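Local structure of probable threonyl-tRNA synthetase 1 (Aeropyrum pernix, 3A32) at the interface of chains A and B. The protein catalyses the ATP-dependent attachment of threonine to tRNA(Thr), working as a zinc-binding class II homodimer that lacks a cis-editing domain. Sequence-based numbering; all coordinates share one arbitrary frame. Chains: chain A/B, Probable threonyl-tRNA synthetase 1.

Contact 1: the interface of chains A and B. Residues chain A 72, 75, 141, 143; chain B 72, 75, 141, 143.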
loop_
_atom_site.group_PDB
_atom_site.type_symbol
_atom_site.label_atom_id
_atom_site.label_comp_id
_atom_site.label_asym_id
_atom_site.label_seq_id
_atom_site.Cartn_x
_atom_site.Cartn_y
_atom_site.Cartn_z
ATOM N N GLU A 72 6.871 2.649 6.496
ATOM C CA GLU A 72 7.330 1.701 5.480
ATOM C C GLU A 72 8.864 1.770 5.550
ATOM O O GLU A 72 9.448 2.883 5.534
ATOM C CB GLU A 72 6.766 2.051 4.097
ATOM C CG GLU A 72 7.461 1.295 2.944
ATOM C CD GLU A 72 6.720 1.355 1.572
ATOM O OE1 GLU A 72 5.674 2.036 1.489
ATOM O OE2 GLU A 72 7.184 0.661 0.585
ATOM N N ILE A 75 13.466 -2.507 1.926
ATOM C CA ILE A 75 13.497 -3.919 1.678
ATOM C C ILE A 75 14.877 -4.565 1.835
ATOM O O ILE A 75 14.950 -5.781 2.152
ATOM C CB ILE A 75 12.780 -4.216 0.343
ATOM C CG1 ILE A 75 11.304 -3.895 0.617
ATOM C CG2 ILE A 75 13.076 -5.679 -0.159
ATOM C CD1 ILE A 75 10.312 -4.391 -0.346
ATOM N N ARG A 141 7.195 -6.306 4.266
ATOM C CA ARG A 141 7.522 -7.402 3.299
ATOM C C ARG A 141 8.882 -8.005 3.626
ATOM O O ARG A 141 9.895 -7.306 3.571
ATOM C CB ARG A 141 7.525 -6.878 1.871
ATOM C CG ARG A 141 6.168 -6.325 1.471
ATOM C CD ARG A 141 6.256 -5.340 0.334
ATOM N NE ARG A 141 4.905 -5.139 -0.187
ATOM C CZ ARG A 141 4.136 -4.139 0.206
ATOM N NH1 ARG A 141 4.617 -3.248 1.066
ATOM N NH2 ARG A 141 2.914 -4.043 -0.254
ATOM N N HIS A 143 11.630 -11.546 3.696
ATOM C CA HIS A 143 12.055 -12.663 2.885
ATOM C C HIS A 143 13.012 -13.513 3.708
ATOM O O HIS A 143 13.898 -12.984 4.373
ATOM C CB HIS A 143 12.766 -12.223 1.620
ATOM C CG HIS A 143 11.878 -11.522 0.664
ATOM N ND1 HIS A 143 11.547 -10.182 0.798
ATOM C CD2 HIS A 143 11.235 -11.968 -0.430
ATOM C CE1 HIS A 143 10.721 -9.847 -0.176
ATOM N NE2 HIS A 143 10.494 -10.917 -0.914
ATOM N N GLU B 72 0.112 -6.405 -7.443
ATOM C CA GLU B 72 1.346 -6.366 -6.656
ATOM C C GLU B 72 2.086 -7.659 -7.035
ATOM O O GLU B 72 1.484 -8.762 -7.017
ATOM C CB GLU B 72 1.046 -6.252 -5.156
ATOM C CG GLU B 72 2.275 -6.531 -4.265
ATOM C CD GLU B 72 2.117 -6.108 -2.771
ATOM O OE1 GLU B 72 1.021 -5.636 -2.397
ATOM O OE2 GLU B 72 3.139 -6.213 -1.986
ATOM N N ILE B 75 8.794 -9.463 -4.945
ATOM C CA ILE B 75 10.023 -8.729 -4.868
ATOM C C ILE B 75 11.253 -9.486 -5.379
ATOM O O ILE B 75 12.226 -8.832 -5.838
ATOM C CB ILE B 75 10.164 -8.123 -3.455
ATOM C CG1 ILE B 75 9.061 -7.057 -3.378
ATOM C CG2 ILE B 75 11.628 -7.606 -3.192
ATOM C CD1 ILE B 75 9.144 -6.072 -2.292
ATOM N N ARG B 141 8.112 -1.926 -6.342
ATOM C CA ARG B 141 9.387 -1.691 -5.592
ATOM C C ARG B 141 10.535 -2.437 -6.259
ATOM O O ARG B 141 10.509 -3.666 -6.338
ATOM C CB ARG B 141 9.254 -2.146 -4.146
ATOM C CG ARG B 141 8.163 -1.381 -3.414
ATOM C CD ARG B 141 7.636 -2.130 -2.218
ATOM N NE ARG B 141 6.863 -1.189 -1.409
ATOM C CZ ARG B 141 5.552 -1.070 -1.520
ATOM N NH1 ARG B 141 4.895 -1.867 -2.356
ATOM N NH2 ARG B 141 4.921 -0.170 -0.809
ATOM N N HIS B 143 14.889 -2.714 -7.292
ATOM C CA HIS B 143 16.201 -2.531 -6.717
ATOM C C HIS B 143 17.236 -2.752 -7.811
ATOM O O HIS B 143 17.133 -3.702 -8.581
ATOM C CB HIS B 143 16.477 -3.503 -5.586
ATOM C CG HIS B 143 15.630 -3.270 -4.394
ATOM N ND1 HIS B 143 14.324 -3.730 -4.307
ATOM C CD2 HIS B 143 15.883 -2.614 -3.247
ATOM C CE1 HIS B 143 13.813 -3.347 -3.151
ATOM N NE2 HIS B 143 14.726 -2.645 -2.507
HETATM O O HOH W 1 14.312 -1.091 -0.259
HETATM O O HOH W 2 8.530 -11.192 -2.839
#
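Two reciprocal salt bridges cross the two-fold axis here. A:Arg141 meets B:Glu72 tip to tip and side-on, and both donors converge on one carboxylate oxygen: NE of A:Arg141 lies 2.7 Å from OE2 of B:Glu72, on its syn lone pair, while NH2 of A:Arg141 reaches the same OE2 of B:Glu72 at 2.8 Å from above the carboxylate plane. The carboxylate plane is turned 37° from that of the guanidinium, consistent with NH2 meeting OE2 from above, and OE1 of B:Glu72 takes a weak bond from NH2 of A:Arg141. B:Arg141 and A:Glu72 repeat this arrangement. At the axis the two guanidinium groups stack nearly parallel, 14° apart, with B:Arg141 NH1 3.5 Å from A:Arg141 CZ; the paired carboxylates probably offset the repulsion between these like charges. Both partners arrive on extended chains, as do their twins: CG of B:Glu72 is anti to the backbone N (chi1 167°), and A:Arg141 runs extended from CG to NE, leaving strand 134-143.

Beside the bridges, A:Ile75 and B:Ile75 point their CD1 methyls at each other, and each crosses the opposing arginine chain. CB of A:Ile75 packs 3.7 Å from CE1 of B:His143. That imidazole is tied back to the same residue by a water in its ring plane, 2.8 Å from B:His143 NE2 and 2.7 Å from A:Ile75 N. Charge pairing, stacking and water bridges together join the catalytic regions of the homodimer across its axis.

Contact 2: the interface of chains A and B. Residues chain A 56, 60, 64, 70-72, 137-139; chain B 49-50, 53, 463.
Helix 48-65 and the strand that follows belong to motif 1, the dimer-forming element of class II synthetases; the first turns of the helix face the partner subunit, and B:Tyr53 is the side chain it inserts. This tyrosine has 126 Å² of its surface hidden by chain A, more than any other residue of the patch. CG of B:Tyr53 stands anti to the carbonyl carbon (chi1 -70°), which directs the ring into a cleft lined by helix 48-65, the segment A:Val70 to A:Glu72 and strand 134-143 of chain A.

At the tip, the phenol hydroxyl bridges two backbone segments. OH of B:Tyr53 donates to the carbonyl O of A:Val71 at 2.6 Å, approaching from above the carbonyl plane, 32° out of it, and not along a lone pair. The same OH of B:Tyr53 accepts from the amide N of A:Phe139 at 3.2 Å, with 159° at the hydrogen. Serving as donor and acceptor at once probably fixes the rotation of the hydroxyl. Replacing B:Tyr53 by an alanine here would remove the ring and hydroxyl, and would probably lose both hydrogen bonds to the chain A backbone and loosen the packing against A:Ala60 and A:Val70.

Hydrocarbon contacts hold the ring along its length. CB of A:Ala60 lies 3.7 Å from CD2 of B:Tyr53, whereas CG2 of A:Val70 touches CD1 of B:Tyr53 on the other ring branch at 3.8 Å. This CG2 occupies the crowded position between the backbone N and carbonyl carbon, and also meets CG2 of B:Ile463 at 3.8 Å, the two side chains crossing at about a right angle. A:Ala64 CB adds a further contact, 4.0 Å from CG2 of B:Ile463. Near the helix start, CA of B:Gly49 comes within 3.3 Å of the carbonyl O of A:Val70, a backbone approach with no side chain interposed. Behind the cleft, A:Phe139 turns one ring face onto helix 48-65 of its own chain, CA of A:Ala56 lying 3.7 Å above the ring centre.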
loop_
_atom_site.group_PDB
_atom_site.type_symbol
_atom_site.label_atom_id
_atom_site.label_comp_id
_atom_site.label_asym_id
_atom_site.label_seq_id
_atom_site.Cartn_x
_atom_site.Cartn_y
_atom_site.Cartn_z
ATOM N N ALA A 56 -3.563 -3.471 2.958
ATOM C CA ALA A 56 -2.575 -2.510 3.438
ATOM C C ALA A 56 -3.228 -1.263 4.005
ATOM O O ALA A 56 -2.813 -0.750 5.050
ATOM C CB ALA A 56 -1.596 -2.099 2.298
ATOM N N ALA A 60 -3.351 -0.346 7.816
ATOM C CA ALA A 60 -2.634 0.890 8.087
ATOM C C ALA A 60 -3.511 1.924 8.804
ATOM O O ALA A 60 -3.135 2.437 9.855
ATOM C CB ALA A 60 -2.015 1.495 6.782
ATOM N N ALA A 64 -3.274 3.408 12.529
ATOM C CA ALA A 64 -3.153 4.854 12.768
ATOM C C ALA A 64 -4.246 5.422 13.750
ATOM O O ALA A 64 -3.946 6.253 14.618
ATOM C CB ALA A 64 -3.097 5.593 11.478
ATOM N N VAL A 70 2.245 4.798 11.323
ATOM C CA VAL A 70 2.467 3.898 10.199
ATOM C C VAL A 70 3.714 4.236 9.443
ATOM O O VAL A 70 4.020 5.420 9.229
ATOM C CB VAL A 70 1.233 3.729 9.287
ATOM C CG1 VAL A 70 0.008 3.300 10.202
ATOM C CG2 VAL A 70 0.961 4.958 8.475
ATOM N N VAL A 71 4.465 3.199 9.092
ATOM C CA VAL A 71 5.717 3.380 8.442
ATOM C C VAL A 71 5.910 2.355 7.334
ATOM O O VAL A 71 5.166 1.363 7.201
ATOM C CB VAL A 71 6.926 3.384 9.440
ATOM C CG1 VAL A 71 6.719 4.458 10.528
ATOM C CG2 VAL A 71 7.168 2.000 10.030
ATOM N N GLU A 72 6.871 2.649 6.496
ATOM C CA GLU A 72 7.330 1.701 5.480
ATOM C C GLU A 72 8.864 1.770 5.550
ATOM O O GLU A 72 9.448 2.883 5.534
ATOM C CB GLU A 72 6.766 2.051 4.097
ATOM C CG GLU A 72 7.461 1.295 2.944
ATOM C CD GLU A 72 6.720 1.355 1.572
ATOM O OE1 GLU A 72 5.674 2.036 1.489
ATOM O OE2 GLU A 72 7.184 0.661 0.585
ATOM N N PHE A 137 3.622 0.760 13.369
ATOM C CA PHE A 137 2.993 -0.300 12.576
ATOM C C PHE A 137 3.532 -0.313 11.135
ATOM O O PHE A 137 3.715 0.744 10.545
ATOM C CB PHE A 137 1.463 -0.113 12.472
ATOM C CG PHE A 137 0.819 -1.080 11.509
ATOM C CD1 PHE A 137 0.630 -2.416 11.869
ATOM C CD2 PHE A 137 0.447 -0.677 10.227
ATOM C CE1 PHE A 137 0.084 -3.309 11.001
ATOM C CE2 PHE A 137 -0.131 -1.585 9.349
ATOM C CZ PHE A 137 -0.308 -2.896 9.723
ATOM N N GLU A 138 3.724 -1.493 10.556
ATOM C CA GLU A 138 4.120 -1.589 9.134
ATOM C C GLU A 138 3.488 -2.809 8.487
ATOM O O GLU A 138 3.534 -3.881 9.083
ATOM C CB GLU A 138 5.649 -1.636 8.932
ATOM C CG GLU A 138 6.038 -1.845 7.485
ATOM C CD GLU A 138 7.521 -1.637 7.191
ATOM O OE1 GLU A 138 8.342 -1.418 8.131
ATOM O OE2 GLU A 138 7.879 -1.718 5.996
ATOM N N PHE A 139 2.855 -2.608 7.319
ATOM C CA PHE A 139 2.443 -3.689 6.402
ATOM C C PHE A 139 3.751 -4.103 5.728
ATOM O O PHE A 139 4.163 -3.524 4.707
ATOM C CB PHE A 139 1.448 -3.114 5.373
ATOM C CG PHE A 139 0.731 -4.161 4.526
ATOM C CD1 PHE A 139 -0.293 -4.941 5.059
ATOM C CD2 PHE A 139 1.060 -4.332 3.183
ATOM C CE1 PHE A 139 -0.948 -5.918 4.263
ATOM C CE2 PHE A 139 0.394 -5.262 2.384
ATOM C CZ PHE A 139 -0.618 -6.056 2.927
ATOM N N GLY B 49 5.836 7.996 6.374
ATOM C CA GLY B 49 5.023 6.738 6.318
ATOM C C GLY B 49 3.644 6.972 5.743
ATOM O O GLY B 49 3.252 6.288 4.775
ATOM N N PRO B 50 2.898 7.953 6.305
ATOM C CA PRO B 50 1.565 8.237 5.775
ATOM C C PRO B 50 1.568 8.727 4.344
ATOM O O PRO B 50 0.659 8.369 3.582
ATOM C CB PRO B 50 0.985 9.278 6.768
ATOM C CG PRO B 50 1.827 9.112 8.020
ATOM C CD PRO B 50 3.189 8.772 7.505
ATOM N N TYR B 53 1.800 5.409 2.208
ATOM C CA TYR B 53 0.527 4.706 2.117
ATOM C C TYR B 53 -0.498 5.515 1.310
ATOM O O TYR B 53 -1.233 4.929 0.546
ATOM C CB TYR B 53 -0.029 4.350 3.485
ATOM C CG TYR B 53 0.751 3.267 4.188
ATOM C CD1 TYR B 53 1.842 3.594 4.990
ATOM C CD2 TYR B 53 0.413 1.919 4.032
ATOM C CE1 TYR B 53 2.601 2.603 5.632
ATOM C CE2 TYR B 53 1.141 0.894 4.708
ATOM C CZ TYR B 53 2.218 1.262 5.518
ATOM O OH TYR B 53 2.948 0.336 6.190
ATOM N N ILE B 463 -5.086 9.224 6.977
ATOM C CA ILE B 463 -4.230 8.394 7.762
ATOM C C ILE B 463 -3.761 9.293 8.928
ATOM O O ILE B 463 -2.825 10.101 8.722
ATOM C CB ILE B 463 -3.051 7.904 6.949
ATOM C CG1 ILE B 463 -3.584 7.259 5.639
ATOM C CG2 ILE B 463 -2.188 6.950 7.878
ATOM C CD1 ILE B 463 -2.518 6.901 4.656
#

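The C-alpha centres of contact 1 and contact 2 are about 14 Å apart, and A:Glu72 belongs to both. Strand 134-143 also runs through the two patches, supplying A:Phe139 to contact 2 and A:Arg141 to contact 1, two positions further on. The segment A:Val70 to A:Glu72 likewise offers backbone carbonyls to the first turns of the partner's helix 48-65 and its carboxylate to the bridge at the axis. Because the dimer is two-fold symmetric, contact 2 recurs with the chains exchanged. The shared A:Glu72 and strand suggest that the tyrosine sites and the axial charge pairs act as one interface, likely to couple the two catalytic regions.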